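Local coordinates for putative phosphinothricin n-acetyltransferase (Acinetobacter baylyi, PDB 2JLM) that acts as a GNAT-family acetyltransferase that probably transfers the acetyl group of acetyl-CoA to L-methionine sulfoximine and L-methionine sulfone, at the interface of chains A and B. Numbering follows the deposited sequence. Chains: chain A/B, Putative phosphinothricin n-acetyltransferase.

The interface of chains A and B. Residues chain A 7-8, 10, 105-107, 110; chain B 5-8.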
# COMPACT_ATOMS: atom_id res chain seq x y z
N THR A 7 29.50 22.99 5.81
CA THR A 7 28.58 22.00 5.26
C THR A 7 27.15 22.09 5.77
O THR A 7 26.90 22.42 6.93
CB THR A 7 29.10 20.56 5.48
OG1 THR A 7 28.39 19.66 4.62
CG2 THR A 7 28.90 20.13 6.93
N THR A 8 26.21 21.80 4.88
CA THR A 8 24.81 21.68 5.24
C THR A 8 24.49 20.21 5.44
O THR A 8 24.59 19.40 4.52
CB THR A 8 23.88 22.22 4.15
OG1 THR A 8 24.07 23.63 4.02
CG2 THR A 8 22.42 21.95 4.52
N PHE A 10 21.85 17.30 5.94
CA PHE A 10 20.46 17.11 5.54
C PHE A 10 20.10 15.64 5.50
O PHE A 10 20.98 14.78 5.37
CB PHE A 10 20.19 17.73 4.17
CG PHE A 10 20.64 16.87 3.02
CD1 PHE A 10 19.75 16.01 2.40
CD2 PHE A 10 21.95 16.92 2.57
CE1 PHE A 10 20.16 15.21 1.35
CE2 PHE A 10 22.37 16.13 1.52
CZ PHE A 10 21.47 15.27 0.91
N LEU A 105 24.36 23.49 -4.34
CA LEU A 105 24.96 22.65 -3.29
C LEU A 105 24.95 21.15 -3.59
O LEU A 105 25.45 20.36 -2.80
CB LEU A 105 24.24 22.89 -1.96
CG LEU A 105 24.23 24.34 -1.48
CD1 LEU A 105 23.41 24.47 -0.20
CD2 LEU A 105 25.66 24.85 -1.30
N GLY A 106 24.36 20.75 -4.72
CA GLY A 106 24.31 19.34 -5.08
C GLY A 106 23.08 18.64 -4.52
O GLY A 106 23.00 17.40 -4.47
N LEU A 107 22.12 19.43 -4.07
CA LEU A 107 20.87 18.87 -3.58
C LEU A 107 20.08 18.14 -4.69
O LEU A 107 19.51 17.08 -4.45
CB LEU A 107 20.03 19.97 -2.92
CG LEU A 107 20.48 20.24 -1.48
CD1 LEU A 107 19.63 21.32 -0.81
CD2 LEU A 107 20.44 18.96 -0.69
N HIS A 110 21.39 14.60 -5.21
CA HIS A 110 20.99 13.72 -4.11
C HIS A 110 19.53 13.29 -4.24
O HIS A 110 19.20 12.11 -4.14
CB HIS A 110 21.15 14.42 -2.76
CG HIS A 110 22.57 14.70 -2.39
ND1 HIS A 110 23.53 13.71 -2.34
CD2 HIS A 110 23.20 15.85 -2.05
CE1 HIS A 110 24.68 14.24 -1.99
NE2 HIS A 110 24.51 15.54 -1.80
N SER B 5 29.58 25.68 1.36
CA SER B 5 29.63 25.25 -0.04
C SER B 5 29.16 23.80 -0.23
O SER B 5 28.82 23.41 -1.35
CB SER B 5 31.05 25.44 -0.61
N THR B 6 29.13 23.03 0.85
CA THR B 6 28.90 21.57 0.78
C THR B 6 27.54 21.10 1.33
O THR B 6 26.91 21.79 2.13
CB THR B 6 30.03 20.80 1.53
OG1 THR B 6 31.28 21.00 0.86
CG2 THR B 6 29.74 19.31 1.56
N THR B 7 27.10 19.93 0.88
CA THR B 7 26.03 19.18 1.54
C THR B 7 26.55 17.85 2.08
O THR B 7 27.36 17.17 1.45
CB THR B 7 24.86 18.85 0.60
OG1 THR B 7 25.35 18.73 -0.75
CG2 THR B 7 23.78 19.92 0.66
N THR B 8 26.06 17.48 3.26
CA THR B 8 26.36 16.17 3.84
C THR B 8 25.04 15.48 4.15
O THR B 8 24.21 16.00 4.91
CB THR B 8 27.24 16.31 5.10
OG1 THR B 8 28.53 16.84 4.73
CG2 THR B 8 27.43 14.96 5.78
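A chi1 of 29°, well off a staggered position, sends OG1 of B:Thr7 to the carbonyl of A:Leu105, toward the loop at that residue and the start of helix 107-121. The hydroxyl donates to A:Leu105 O at 2.6 Å, approaching tilted 27° from the carbonyl plane. It also lies in the plane of the A:His110 ring, at its edge, where NE2 makes only a weak hydrogen bond, 3.5 Å from B:Thr7 OG1. The methyl branch takes the apolar side: CG2 of B:Thr7 lies 3.7 Å from CD2 of A:Leu107, with CB of A:Leu105 farther off. From the A:Phe10 ring, CE2 touches CB of B:Thr7 at 3.8 Å, while one face of that ring is covered within chain A by CD2 of A:Leu107, over its centre. The carbonyl on one branch and the leucine carbons on the other appear to hold B:Thr7 away from a staggered rotation, at some torsional cost, although 2.35 Å resolution makes this tentative.

With its OG1 anti to the backbone N (chi1 -163°), A:Thr7 turns its hydroxyl toward B:Thr8. The two side chains cross at about a right angle, and their hydroxyls meet tip to tip, OG1 of A:Thr7 hydrogen-bonding OG1 of B:Thr8 at 2.8 Å; either hydroxyl could be the donor. The pair illustrates how side chains can reinforce a parallel beta ladder between two copies of one protein. Strand 6-9 of chain B runs alongside strand 7-14 of chain A. A:Thr8 N donates to B:Thr6 O, B:Thr8 N donates to A:Thr8 O at 2.7 Å, and A:Phe10 N to B:Thr8 O, so the backbone of B:Thr8 is gripped through both its N-H and its carbonyl.

Before the strand of chain B begins, CD2 of A:Leu105 lies near B:Ser5 O; the side chain of B:Ser5 is incompletely modelled. In the deposited six-chain assembly, this patch extends the chain A sheet with an N-terminal strand from chain B and may help join the subunits, though the structure alone does not establish the assembly in solution.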